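PDB 3RYS: adenosine deaminase 1 from Arthrobacter aurescens, which probably catalyses the zinc-dependent hydrolytic deamination of adenine to hypoxanthine, a step of purine salvage. Local coordinates for residues H21-L26 against I100-Q105; P104-S109 against A141-M146; I225-D230 against P266-I271; A239-L244 against G272-V277; Q27-F32 against E45-L50. All coordinates share one frame; numbering follows the deposited sequence.

Contact 1: H21-L26 against I100-Q105; sequences HIEGTL and IMMDPQ. With ZN (zinc ion), chain C; ADE (adenine), chain D.
In the zinc site of this TIM barrel, the turn after strand 15-17 lies beside the end of strand 95-102, bringing His21 against Met101 and Glu23 against Asp103. His21 NE2 binds the zinc ion at 2.3 Å; His19, His199, Asp280 and N6 of the bound adenine are its other ligands. The imidazole sits between two unlike groups. Adenine N7 lies 3.1 Å above one face of the His21 ring, offset toward the rim, while Met101 CE covers the opposite face. Met101 SD stands obliquely, 4.4 Å from the ring centroid, a soft and polarisable neighbour that needs no hydrogen bond. At the edge, in the ring plane, a water accepts from His21 ND1 at 2.8 Å and donates to Glu23 OE1 and, weakly, to Asp103 OD1. Metal at one nitrogen and water at the other fix the ring's rotation. Glu23 is bent at chi2 (88°), and its OE2 offers the syn lone pair to Asp103 N at 2.7 Å, nearly straight at 173°. Asp103 OD2 is bonded to Tyr66. Between the backbones Ile22 N bonds to Met101 O at 3.0 Å, and the Ile22 side chain meets helix 76-92, its CB packing on Ile100 CG2. His19 and His21, separated by a single residue after the first strand, form the His-X-His metal motif of the amidohydrolase barrels.

Contact 2: P104-S109 against A141-M146; sequences PQAHTS and AFLRDM
With CG anti to its carbonyl carbon (chi1 -69°) and the chain extended beyond, Gln105 reaches out of helix 104-108 and lays its amide against Phe142 and Leu143. Gln105 OE1 accepts from Leu143 N at 3.0 Å, close to straight at 165°. The same oxygen takes a hydrogen from a water that accepts from Gln105 N at 3.0 Å and donates to Ala141 O as well, so backbone and side chain of one residue hold it together. A second water accepts from Gln105 NE2 and donates to Leu143 O at 2.7 Å. Glutamine suits the place because one amide answers both the N-H and, through water, the C=O of the strand end. Its side chain crosses that of Phe142 at about a right angle, while Leu143 CD1 packs on the aliphatic Gln105 CB at 3.8 Å and touches Ala106 CB. At the end of the type I turn from Leu143 to Met146, Met146 CE reaches Ser109 OG at 3.6 Å. Ser109 OG itself donates to Gln105 O at 2.8 Å, and Ser109 N bonds to that oxygen from the other face of its plane. The helix and strand segments run 58° apart. Helix 148-160 covers Gln105 and Phe142 with Ser150, Val154, Ala151 and Leu155, helix 114-125 sets Leu114 against Pro104, and strand 167-171 continues the barrel sheet beside Ala141.

Contact 3: I225-D230 against P266-I271; sequences IRCMED and PEMLAI
Residues 225-229 form a short 3-10 segment, while residues 266-270 belong to helix 265-270 and Ile271 follows its end; the nearest alpha carbons, Met228 CA and Met268 CA, are 8.1 Å apart. The contact is made by side chains, with Met268 also reaching the backbone at Ile225, and no hydrogen bond crosses it. Met228 is bent at both chi2 and chi3, a shape that an unbranched, flexible chain takes readily. Its SD rests on Met268 CG at 3.9 Å, and Met228 CE meets Ile271 CD1 tip to tip at 3.7 Å. Met268 bends at chi3 (82°), which places its CE 4.2 Å from Ile225 CA and 4.4 Å from Cys227 SG. Leu273 and, from helix 231-240, Val234 and Leu237 pack around the same sulfur-rich cluster. Arg226 points its CB away from the helix and grips Glu229 side-on within its own segment, Arg226 NE to Glu229 OE2 at 3.0 Å and Arg226 NH2 to Glu229 OE1 at 2.8 Å. Arg226 NH1 also donates to Glu203 O. At the segment's end, Asp230 is the N-cap of helix 231-240, its OD1 accepting from Asp232 N. This is apolar packing in a beta/alpha barrel, joining the loop after strand 220-221, which also carries the adenine-binding His223, to helix 265-270.

Contact 4: A239-L244 against G272-V277; sequences AEQVPL and GLNVCV
Leu244 bonds to the opposite backbone on both sides of Val275: Leu244 N donates to Asn274 O at 2.9 Å, and Leu244 O accepts from Cys276 N at 3.0 Å. Before the strand pair begins, Asn274 ND2 donates to Gln241 O at 3.2 Å from above the carbonyl plane. Asn274 CG stands anti to its backbone N (chi1 -177°), which carries the amide across to the 241-244 backbone. An alanine here would probably leave Gln241 O without this amide partner and open a gap beside Pro243 CG. A water bridges Val242 O and Asn274 N, and Asn274 is the centre of an inverse gamma turn closed by Val275 N to Leu273 O. The strands so joined, 244-246 and 275-277, are parallel and belong to the last part of the TIM barrel, with helices 248-253 and 265-270 between them in the chain. The latter ends in a Schellman motif at Gly272, whose positive phi (93°) favours glycine. Packing follows the backbone: Leu244 CB lies on Val275 CG1 at 3.7 Å, and Leu244 CD2 meets Leu273 CD1 at 4.3 Å, with Met268 and Leu237 close by.

Contact 5: Q27-F32 against E45-L50; sequences QPELIF and EDIEEL
The N-terminal parts of helices 28-37 and 47-51 face each other, Pro28 CA and Ile47 CA 6.5 Å apart, and bring Phe32 against Ile47 and Leu50. Both belong to the helical excursion that this TIM barrel inserts between its strands 15-17 and 95-102. Ile47 CB forms a CH-pi contact over one face of the Phe32 ring, 3.9 Å from the centroid, while Leu50 CD2 sits at the ring edge, 3.8 Å from Phe32 CE1. A flat ring suits this place because it offers a face to the branched isoleucine and a rim to the leucine at once. An alanine in place of Phe32 would probably open a gap between the helices and leave Ile47 CB and Leu50 CD2 without their aromatic partner. Pro28 CB, on a residue well suited to a helix's first turn, touches both Ile47 CD1 and Leu50 CD2. Asp46 caps the second helix, its OD1 accepting from Glu49 N at 2.9 Å. Glu29 OE2, salt-bridged to Arg51, lies 3.5 Å from Ile47 CD1.

How the contacts relate
Contacts 1 and 2 are buried and polar, sharing Pro104 and Gln105 of helix 104-108 and reaching the neighbouring strands 95-102 and 135-143; Met102 O and Ala141 N probably bond across the 2.7 Å between them. Contact 1 alone holds the metal, while contact 2, farther from the chain's centre, is held by a glutamine amide and two waters. Contacts 3 and 4, also buried, their centres 10 Å apart, interlock on another part of the barrel: helix 265-270 serves the first and strand 275-277 follows it into the second, with Met268 CE packing on Leu244 and Val275. Contact 3 is apolar between loop and helix, contact 4 backbone-bonded between strands. Only contact 5, farthest from the chain's centre, is partly buried; it packs helix on helix and reaches contact 1 through Ile31 on Leu26.

Contact 1: H21-L26 against I100-Q105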
# COMPACT_ATOMS: atom_id res chain seq x y z
N HIS A 21 2.58 2.36 0.28
CA HIS A 21 3.01 3.49 1.10
C HIS A 21 4.02 4.33 0.34
O HIS A 21 5.06 3.84 -0.08
CB HIS A 21 3.61 2.98 2.40
CG HIS A 21 2.73 2.03 3.14
ND1 HIS A 21 1.94 2.42 4.20
CD2 HIS A 21 2.50 0.70 2.97
CE1 HIS A 21 1.27 1.38 4.65
NE2 HIS A 21 1.59 0.33 3.92
N ILE A 22 3.71 5.61 0.17
CA ILE A 22 4.58 6.48 -0.62
C ILE A 22 5.98 6.57 -0.02
O ILE A 22 6.97 6.66 -0.75
CB ILE A 22 3.96 7.88 -0.83
CG1 ILE A 22 4.54 8.53 -2.08
CG2 ILE A 22 4.14 8.75 0.40
CD1 ILE A 22 4.38 7.68 -3.33
N GLU A 23 6.07 6.53 1.31
CA GLU A 23 7.35 6.57 2.01
C GLU A 23 8.15 5.28 1.81
O GLU A 23 9.37 5.27 1.98
CB GLU A 23 7.14 6.80 3.51
CG GLU A 23 6.41 8.09 3.87
CD GLU A 23 4.90 7.95 3.88
OE1 GLU A 23 4.36 7.09 3.16
OE2 GLU A 23 4.24 8.70 4.63
N GLY A 24 7.46 4.20 1.46
CA GLY A 24 8.09 2.92 1.21
C GLY A 24 8.58 2.83 -0.22
O GLY A 24 9.13 1.82 -0.65
N THR A 25 8.38 3.93 -0.93
CA THR A 25 8.78 4.09 -2.32
C THR A 25 10.17 4.72 -2.43
O THR A 25 10.77 4.77 -3.52
CB THR A 25 7.74 4.96 -3.01
OG1 THR A 25 6.85 4.13 -3.76
CG2 THR A 25 8.39 5.98 -3.93
N LEU A 26 10.69 5.16 -1.29
CA LEU A 26 11.95 5.90 -1.22
C LEU A 26 13.17 5.02 -1.48
O LEU A 26 13.59 4.25 -0.63
CB LEU A 26 12.07 6.56 0.15
CG LEU A 26 12.87 7.86 0.22
CD1 LEU A 26 12.46 8.77 -0.91
CD2 LEU A 26 12.65 8.52 1.57
N ILE A 100 -2.86 5.64 -2.96
CA ILE A 100 -1.59 5.79 -2.26
C ILE A 100 -1.73 6.20 -0.80
O ILE A 100 -2.40 7.17 -0.47
CB ILE A 100 -0.71 6.82 -3.00
CG1 ILE A 100 -0.48 6.36 -4.44
CG2 ILE A 100 0.61 7.02 -2.27
CD1 ILE A 100 -0.12 7.48 -5.39
N MET A 101 -1.07 5.45 0.07
CA MET A 101 -1.05 5.78 1.49
C MET A 101 0.09 6.71 1.87
O MET A 101 1.13 6.78 1.20
CB MET A 101 -1.01 4.51 2.35
CG MET A 101 -2.37 4.05 2.84
SD MET A 101 -2.28 2.52 3.78
CE MET A 101 -2.15 1.32 2.46
N MET A 102 -0.11 7.42 2.96
CA MET A 102 0.85 8.38 3.45
C MET A 102 0.66 8.44 4.96
O MET A 102 -0.47 8.37 5.44
CB MET A 102 0.56 9.73 2.80
CG MET A 102 1.12 10.93 3.52
SD MET A 102 0.44 12.42 2.77
CE MET A 102 1.25 13.67 3.76
N ASP A 103 1.76 8.54 5.70
CA ASP A 103 1.70 8.62 7.15
C ASP A 103 1.92 10.06 7.61
O ASP A 103 3.04 10.44 7.95
CB ASP A 103 2.74 7.71 7.80
CG ASP A 103 2.57 6.24 7.42
OD1 ASP A 103 1.45 5.85 7.04
OD2 ASP A 103 3.57 5.49 7.52
N PRO A 104 0.84 10.85 7.64
CA PRO A 104 0.93 12.26 8.05
C PRO A 104 1.75 12.41 9.34
O PRO A 104 2.62 13.28 9.42
CB PRO A 104 -0.53 12.64 8.31
CG PRO A 104 -1.31 11.70 7.50
CD PRO A 104 -0.56 10.42 7.46
N GLN A 105 1.47 11.56 10.33
CA GLN A 105 2.12 11.67 11.64
C GLN A 105 3.62 11.40 11.60
O GLN A 105 4.36 11.93 12.42
CB GLN A 105 1.45 10.73 12.64
CG GLN A 105 0.04 11.11 13.04
CD GLN A 105 -0.74 9.94 13.59
OE1 GLN A 105 -1.04 8.99 12.86
NE2 GLN A 105 -1.08 9.99 14.87
ZN ZN C . 1.42 -1.98 4.26
N9 ADE D . 3.85 0.79 7.41
C8 ADE D . 4.31 0.78 6.12
N7 ADE D . 4.15 -0.38 5.51
C5 ADE D . 3.54 -1.17 6.47
C6 ADE D . 3.11 -2.52 6.45
N6 ADE D . 3.23 -3.31 5.38
N1 ADE D . 2.55 -3.01 7.58
C2 ADE D . 2.43 -2.21 8.65
N3 ADE D . 2.80 -0.93 8.79
C4 ADE D . 3.36 -0.47 7.65
O HOH W 1 1.93 5.25 4.15

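Contact 2: P104-S109 against A141-M146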
# COMPACT_ATOMS: atom_id res chain seq x y z
N PRO A 104 0.84 10.85 7.64
CA PRO A 104 0.93 12.26 8.05
C PRO A 104 1.75 12.41 9.34
O PRO A 104 2.62 13.28 9.42
CB PRO A 104 -0.53 12.64 8.31
CG PRO A 104 -1.31 11.70 7.50
CD PRO A 104 -0.56 10.42 7.46
N GLN A 105 1.47 11.56 10.33
CA GLN A 105 2.12 11.67 11.64
C GLN A 105 3.62 11.40 11.60
O GLN A 105 4.36 11.93 12.42
CB GLN A 105 1.45 10.73 12.64
CG GLN A 105 0.04 11.11 13.04
CD GLN A 105 -0.74 9.94 13.59
OE1 GLN A 105 -1.04 8.99 12.86
NE2 GLN A 105 -1.08 9.99 14.87
N ALA A 106 4.07 10.57 10.66
CA ALA A 106 5.49 10.25 10.57
C ALA A 106 6.30 11.45 10.11
O ALA A 106 7.53 11.45 10.16
CB ALA A 106 5.71 9.07 9.64
N HIS A 107 5.60 12.49 9.67
CA HIS A 107 6.26 13.72 9.25
C HIS A 107 5.99 14.88 10.21
O HIS A 107 6.88 15.69 10.48
CB HIS A 107 5.85 14.08 7.82
CG HIS A 107 5.91 12.91 6.88
ND1 HIS A 107 4.78 12.35 6.32
CD2 HIS A 107 6.96 12.18 6.43
CE1 HIS A 107 5.14 11.33 5.56
NE2 HIS A 107 6.45 11.20 5.61
N THR A 108 4.78 14.95 10.74
CA THR A 108 4.44 15.99 11.71
C THR A 108 5.18 15.76 13.03
O THR A 108 5.42 16.71 13.78
CB THR A 108 2.91 16.08 11.96
OG1 THR A 108 2.44 14.86 12.55
CG2 THR A 108 2.17 16.34 10.66
N SER A 109 5.54 14.50 13.29
CA SER A 109 6.31 14.14 14.48
C SER A 109 7.76 14.56 14.35
O SER A 109 8.54 14.42 15.29
CB SER A 109 6.27 12.63 14.73
OG SER A 109 4.98 12.22 15.15
N ALA A 141 -2.94 7.59 6.20
CA ALA A 141 -2.86 6.46 7.12
C ALA A 141 -2.35 6.89 8.49
O ALA A 141 -1.48 7.76 8.59
CB ALA A 141 -1.98 5.36 6.54
N PHE A 142 -2.89 6.28 9.53
CA PHE A 142 -2.57 6.66 10.90
C PHE A 142 -1.72 5.60 11.61
O PHE A 142 -1.91 4.41 11.41
CB PHE A 142 -3.85 6.98 11.66
CG PHE A 142 -4.59 8.18 11.12
CD1 PHE A 142 -4.39 9.43 11.68
CD2 PHE A 142 -5.44 8.06 10.04
CE1 PHE A 142 -5.06 10.54 11.18
CE2 PHE A 142 -6.10 9.17 9.53
CZ PHE A 142 -5.91 10.41 10.10
N LEU A 143 -0.77 6.05 12.42
CA LEU A 143 0.15 5.15 13.11
C LEU A 143 -0.52 4.52 14.33
O LEU A 143 -0.72 5.19 15.34
CB LEU A 143 1.42 5.89 13.52
CG LEU A 143 2.05 6.70 12.38
CD1 LEU A 143 3.31 7.42 12.85
CD2 LEU A 143 2.35 5.81 11.18
N ARG A 144 -0.84 3.24 14.23
CA ARG A 144 -1.62 2.57 15.26
C ARG A 144 -0.90 2.49 16.60
O ARG A 144 -1.54 2.22 17.62
CB ARG A 144 -2.03 1.17 14.79
CG ARG A 144 -0.87 0.21 14.58
CD ARG A 144 -1.31 -0.97 13.75
NE ARG A 144 -2.59 -1.50 14.21
CZ ARG A 144 -3.38 -2.29 13.49
NH1 ARG A 144 -3.02 -2.65 12.27
NH2 ARG A 144 -4.53 -2.72 13.99
N ASP A 145 0.41 2.71 16.61
CA ASP A 145 1.17 2.70 17.87
C ASP A 145 1.35 4.10 18.45
O ASP A 145 2.23 4.34 19.27
CB ASP A 145 2.52 1.99 17.72
CG ASP A 145 3.31 2.46 16.50
OD1 ASP A 145 2.91 3.47 15.87
OD2 ASP A 145 4.33 1.82 16.18
N MET A 146 0.52 5.03 18.00
CA MET A 146 0.37 6.32 18.65
C MET A 146 -1.07 6.42 19.11
O MET A 146 -1.91 5.61 18.71
CB MET A 146 0.72 7.46 17.71
CG MET A 146 2.18 7.54 17.33
SD MET A 146 2.55 9.12 16.54
CE MET A 146 4.21 8.81 15.94
O HOH W 2 -0.17 9.11 10.44
O HOH W 3 -2.20 7.41 15.93

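Contact 3: I225-D230 against P266-I271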
# COMPACT_ATOMS: atom_id res chain seq x y z
N ILE A 225 -3.54 -11.89 5.38
CA ILE A 225 -3.13 -13.27 5.16
C ILE A 225 -3.36 -14.20 6.36
O ILE A 225 -3.50 -15.41 6.19
CB ILE A 225 -1.66 -13.38 4.72
CG1 ILE A 225 -0.74 -12.79 5.79
CG2 ILE A 225 -1.45 -12.69 3.37
CD1 ILE A 225 0.70 -13.24 5.67
N ARG A 226 -3.41 -13.63 7.56
CA ARG A 226 -3.61 -14.45 8.75
C ARG A 226 -5.07 -14.87 8.94
O ARG A 226 -5.40 -15.58 9.89
CB ARG A 226 -3.06 -13.77 10.00
CG ARG A 226 -1.55 -13.83 10.10
CD ARG A 226 -1.07 -13.53 11.50
NE ARG A 226 -1.54 -14.53 12.45
CZ ARG A 226 -1.48 -14.40 13.77
NH1 ARG A 226 -0.99 -13.29 14.31
NH2 ARG A 226 -1.93 -15.37 14.56
N CYS A 227 -5.93 -14.45 8.02
CA CYS A 227 -7.32 -14.85 8.05
C CYS A 227 -7.42 -16.36 7.83
O CYS A 227 -8.40 -16.99 8.24
CB CYS A 227 -8.12 -14.13 6.97
SG CYS A 227 -7.78 -14.73 5.30
N MET A 228 -6.41 -16.92 7.18
CA MET A 228 -6.41 -18.35 6.87
C MET A 228 -6.44 -19.22 8.12
O MET A 228 -6.67 -20.42 8.04
CB MET A 228 -5.19 -18.69 6.01
CG MET A 228 -5.19 -18.07 4.61
SD MET A 228 -6.37 -18.84 3.48
CE MET A 228 -7.86 -17.94 3.85
N GLU A 229 -6.21 -18.61 9.28
CA GLU A 229 -6.17 -19.36 10.53
C GLU A 229 -7.55 -19.61 11.10
O GLU A 229 -7.72 -20.37 12.06
CB GLU A 229 -5.28 -18.65 11.55
CG GLU A 229 -3.82 -18.62 11.12
CD GLU A 229 -2.99 -17.65 11.92
OE1 GLU A 229 -3.46 -17.16 12.97
OE2 GLU A 229 -1.85 -17.38 11.49
N ASP A 230 -8.53 -18.93 10.60
CA ASP A 230 -9.85 -19.11 11.07
C ASP A 230 -10.80 -19.37 9.93
O ASP A 230 -11.00 -18.54 9.10
CB ASP A 230 -10.26 -17.89 11.87
CG ASP A 230 -11.55 -18.07 12.55
OD1 ASP A 230 -12.45 -18.62 11.99
OD2 ASP A 230 -11.67 -17.65 13.66
N PRO A 266 -2.05 -18.29 -3.74
CA PRO A 266 -2.71 -19.21 -4.67
C PRO A 266 -3.96 -19.83 -4.05
O PRO A 266 -5.01 -19.85 -4.68
CB PRO A 266 -1.65 -20.30 -4.90
CG PRO A 266 -0.35 -19.65 -4.58
CD PRO A 266 -0.64 -18.65 -3.51
N GLU A 267 -3.83 -20.33 -2.83
CA GLU A 267 -4.94 -20.96 -2.12
C GLU A 267 -6.07 -19.96 -1.85
O GLU A 267 -7.25 -20.31 -1.95
CB GLU A 267 -4.45 -21.58 -0.81
CG GLU A 267 -5.54 -22.28 0.00
CD GLU A 267 -5.03 -22.88 1.31
OE1 GLU A 267 -3.86 -22.63 1.68
OE2 GLU A 267 -5.80 -23.61 1.97
N MET A 268 -5.69 -18.73 -1.52
CA MET A 268 -6.66 -17.66 -1.23
C MET A 268 -7.49 -17.35 -2.47
O MET A 268 -8.71 -17.15 -2.39
CB MET A 268 -5.94 -16.39 -0.76
CG MET A 268 -5.22 -16.53 0.57
SD MET A 268 -4.20 -15.10 0.98
CE MET A 268 -5.42 -13.98 1.68
N LEU A 269 -6.82 -17.31 -3.61
CA LEU A 269 -7.49 -17.08 -4.88
C LEU A 269 -8.40 -18.26 -5.20
O LEU A 269 -9.58 -18.08 -5.52
CB LEU A 269 -6.46 -16.89 -5.99
CG LEU A 269 -6.98 -16.44 -7.36
CD1 LEU A 269 -7.67 -15.08 -7.25
CD2 LEU A 269 -5.85 -16.39 -8.36
N ALA A 270 -7.86 -19.47 -5.10
CA ALA A 270 -8.64 -20.67 -5.38
C ALA A 270 -9.92 -20.77 -4.56
O ALA A 270 -10.95 -21.22 -5.06
CB ALA A 270 -7.79 -21.92 -5.19
N ILE A 271 -9.88 -20.35 -3.29
CA ILE A 271 -11.06 -20.45 -2.44
C ILE A 271 -11.99 -19.24 -2.53
O ILE A 271 -12.97 -19.16 -1.79
CB ILE A 271 -10.70 -20.68 -0.96
CG1 ILE A 271 -9.90 -19.50 -0.41
CG2 ILE A 271 -9.95 -22.00 -0.79
CD1 ILE A 271 -9.47 -19.68 1.03

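Contact 4: A239-L244 against G272-V277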
# COMPACT_ATOMS: atom_id res chain seq x y z
N ALA A 239 -17.75 -14.77 1.47
CA ALA A 239 -19.18 -14.48 1.35
C ALA A 239 -19.46 -13.02 0.99
O ALA A 239 -20.42 -12.72 0.28
CB ALA A 239 -19.90 -14.85 2.63
N GLU A 240 -18.63 -12.12 1.50
CA GLU A 240 -18.89 -10.69 1.33
C GLU A 240 -18.00 -10.09 0.25
O GLU A 240 -18.21 -8.95 -0.17
CB GLU A 240 -18.69 -9.95 2.65
CG GLU A 240 -19.52 -10.50 3.80
CD GLU A 240 -19.43 -9.64 5.05
OE1 GLU A 240 -18.76 -8.58 5.00
OE2 GLU A 240 -20.04 -10.03 6.07
N GLN A 241 -17.02 -10.85 -0.21
CA GLN A 241 -16.12 -10.37 -1.25
C GLN A 241 -15.34 -9.16 -0.78
O GLN A 241 -15.09 -8.22 -1.55
CB GLN A 241 -16.92 -10.03 -2.52
CG GLN A 241 -17.12 -11.19 -3.46
CD GLN A 241 -15.82 -11.94 -3.73
OE1 GLN A 241 -15.45 -12.84 -2.97
NE2 GLN A 241 -15.14 -11.58 -4.81
N VAL A 242 -14.97 -9.16 0.50
CA VAL A 242 -14.12 -8.11 1.05
C VAL A 242 -12.78 -8.13 0.33
O VAL A 242 -12.09 -9.15 0.34
CB VAL A 242 -13.88 -8.33 2.56
CG1 VAL A 242 -13.10 -7.17 3.15
CG2 VAL A 242 -15.21 -8.50 3.30
N PRO A 243 -12.42 -7.02 -0.31
CA PRO A 243 -11.12 -6.96 -0.99
C PRO A 243 -9.98 -7.16 -0.00
O PRO A 243 -9.98 -6.54 1.07
CB PRO A 243 -11.08 -5.53 -1.55
CG PRO A 243 -12.51 -5.10 -1.63
CD PRO A 243 -13.20 -5.78 -0.48
N LEU A 244 -9.04 -8.03 -0.35
CA LEU A 244 -7.83 -8.25 0.44
C LEU A 244 -6.59 -7.81 -0.34
O LEU A 244 -6.24 -8.41 -1.37
CB LEU A 244 -7.71 -9.72 0.85
CG LEU A 244 -8.13 -10.09 2.28
CD1 LEU A 244 -9.53 -9.60 2.62
CD2 LEU A 244 -8.02 -11.59 2.52
N GLY A 272 -11.69 -18.32 -3.44
CA GLY A 272 -12.61 -17.24 -3.76
C GLY A 272 -12.44 -15.95 -2.98
O GLY A 272 -13.25 -15.03 -3.14
N LEU A 273 -11.41 -15.86 -2.15
CA LEU A 273 -11.10 -14.60 -1.48
C LEU A 273 -10.82 -13.54 -2.54
O LEU A 273 -10.09 -13.79 -3.49
CB LEU A 273 -9.90 -14.75 -0.55
CG LEU A 273 -10.09 -15.59 0.71
CD1 LEU A 273 -8.78 -15.71 1.47
CD2 LEU A 273 -11.16 -14.99 1.60
N ASN A 274 -11.41 -12.36 -2.37
CA ASN A 274 -11.25 -11.28 -3.33
C ASN A 274 -9.89 -10.59 -3.21
O ASN A 274 -9.80 -9.42 -2.82
CB ASN A 274 -12.38 -10.27 -3.16
CG ASN A 274 -12.31 -9.15 -4.18
OD1 ASN A 274 -11.76 -9.32 -5.27
ND2 ASN A 274 -12.86 -8.00 -3.82
N VAL A 275 -8.83 -11.31 -3.55
CA VAL A 275 -7.47 -10.83 -3.33
C VAL A 275 -6.87 -10.13 -4.54
O VAL A 275 -7.25 -10.40 -5.69
CB VAL A 275 -6.53 -11.97 -2.93
CG1 VAL A 275 -6.80 -12.43 -1.50
CG2 VAL A 275 -6.65 -13.13 -3.92
N CYS A 276 -5.93 -9.24 -4.28
CA CYS A 276 -5.15 -8.60 -5.34
C CYS A 276 -3.70 -8.45 -4.91
O CYS A 276 -3.37 -8.60 -3.73
CB CYS A 276 -5.75 -7.25 -5.73
SG CYS A 276 -5.72 -5.99 -4.42
N VAL A 277 -2.83 -8.17 -5.87
CA VAL A 277 -1.39 -8.12 -5.66
C VAL A 277 -0.88 -6.69 -5.54
O VAL A 277 -1.20 -5.84 -6.37
CB VAL A 277 -0.65 -8.84 -6.81
CG1 VAL A 277 0.85 -8.74 -6.62
CG2 VAL A 277 -1.09 -10.29 -6.89
O HOH W 4 -13.03 -11.80 0.11

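Contact 5: Q27-F32 against E45-L50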
# COMPACT_ATOMS: atom_id res chain seq x y z
N GLN A 27 13.75 5.17 -2.67
CA GLN A 27 14.91 4.39 -3.08
C GLN A 27 16.19 5.00 -2.50
O GLN A 27 16.30 6.22 -2.37
CB GLN A 27 14.96 4.34 -4.61
CG GLN A 27 15.56 3.08 -5.17
CD GLN A 27 14.74 1.84 -4.86
OE1 GLN A 27 13.56 1.76 -5.22
NE2 GLN A 27 15.36 0.87 -4.20
N PRO A 28 17.18 4.15 -2.15
CA PRO A 28 18.46 4.61 -1.59
C PRO A 28 19.12 5.73 -2.39
O PRO A 28 19.77 6.59 -1.79
CB PRO A 28 19.32 3.34 -1.63
CG PRO A 28 18.33 2.25 -1.42
CD PRO A 28 17.07 2.68 -2.14
N GLU A 29 18.97 5.73 -3.71
CA GLU A 29 19.52 6.82 -4.52
C GLU A 29 18.86 8.14 -4.15
O GLU A 29 19.54 9.15 -3.93
CB GLU A 29 19.36 6.54 -6.02
CG GLU A 29 20.09 5.30 -6.51
CD GLU A 29 19.42 4.01 -6.05
OE1 GLU A 29 18.18 3.91 -6.18
OE2 GLU A 29 20.13 3.10 -5.56
N LEU A 30 17.53 8.14 -4.08
CA LEU A 30 16.78 9.36 -3.78
C LEU A 30 17.05 9.83 -2.36
O LEU A 30 17.15 11.03 -2.11
CB LEU A 30 15.29 9.15 -4.00
CG LEU A 30 14.44 10.41 -3.84
CD1 LEU A 30 15.04 11.56 -4.63
CD2 LEU A 30 12.99 10.16 -4.25
N ILE A 31 17.16 8.88 -1.44
CA ILE A 31 17.49 9.20 -0.06
C ILE A 31 18.78 10.03 0.02
O ILE A 31 18.79 11.11 0.62
CB ILE A 31 17.62 7.92 0.79
CG1 ILE A 31 16.30 7.16 0.79
CG2 ILE A 31 18.02 8.26 2.21
CD1 ILE A 31 16.30 5.91 1.66
N PHE A 32 19.84 9.55 -0.61
CA PHE A 32 21.10 10.28 -0.63
C PHE A 32 21.02 11.62 -1.36
O PHE A 32 21.71 12.57 -1.00
CB PHE A 32 22.21 9.40 -1.22
CG PHE A 32 22.90 8.55 -0.21
CD1 PHE A 32 22.26 7.47 0.36
CD2 PHE A 32 24.20 8.84 0.18
CE1 PHE A 32 22.90 6.68 1.30
CE2 PHE A 32 24.84 8.06 1.12
CZ PHE A 32 24.19 6.98 1.68
N GLU A 45 27.87 5.62 5.93
CA GLU A 45 29.07 6.02 5.22
C GLU A 45 28.76 6.19 3.74
O GLU A 45 28.99 7.25 3.16
CB GLU A 45 30.17 4.97 5.40
CG GLU A 45 31.48 5.32 4.72
CD GLU A 45 32.27 6.36 5.48
OE1 GLU A 45 32.22 6.35 6.73
OE2 GLU A 45 32.96 7.19 4.84
N ASP A 46 28.24 5.13 3.13
CA ASP A 46 27.88 5.16 1.72
C ASP A 46 26.50 4.55 1.50
O ASP A 46 25.87 4.04 2.44
CB ASP A 46 28.93 4.42 0.87
CG ASP A 46 29.44 3.15 1.54
OD1 ASP A 46 28.72 2.58 2.39
OD2 ASP A 46 30.56 2.71 1.20
N ILE A 47 26.03 4.61 0.27
CA ILE A 47 24.74 4.05 -0.08
C ILE A 47 24.78 2.52 -0.07
O ILE A 47 23.75 1.85 -0.06
CB ILE A 47 24.24 4.61 -1.43
CG1 ILE A 47 23.27 3.65 -2.12
CG2 ILE A 47 25.42 4.92 -2.33
CD1 ILE A 47 22.69 4.21 -3.38
N GLU A 48 25.99 1.96 -0.05
CA GLU A 48 26.15 0.52 0.08
C GLU A 48 25.88 0.07 1.52
O GLU A 48 25.24 -0.96 1.75
CB GLU A 48 27.54 0.09 -0.35
CG GLU A 48 27.74 -1.42 -0.36
CD GLU A 48 29.19 -1.81 -0.56
OE1 GLU A 48 30.08 -0.94 -0.37
OE2 GLU A 48 29.45 -2.98 -0.89
N GLU A 49 26.37 0.84 2.49
CA GLU A 49 26.15 0.54 3.89
C GLU A 49 24.66 0.64 4.21
O GLU A 49 24.15 -0.05 5.10
CB GLU A 49 26.94 1.48 4.81
CG GLU A 49 26.74 1.18 6.30
CD GLU A 49 27.28 2.28 7.20
OE1 GLU A 49 28.24 2.97 6.79
OE2 GLU A 49 26.75 2.45 8.31
N LEU A 50 23.97 1.50 3.47
CA LEU A 50 22.53 1.63 3.62
C LEU A 50 21.80 0.37 3.15
O LEU A 50 21.02 -0.21 3.90
CB LEU A 50 22.01 2.88 2.89
CG LEU A 50 20.49 2.99 2.78
CD1 LEU A 50 19.82 2.83 4.14
CD2 LEU A 50 20.09 4.31 2.14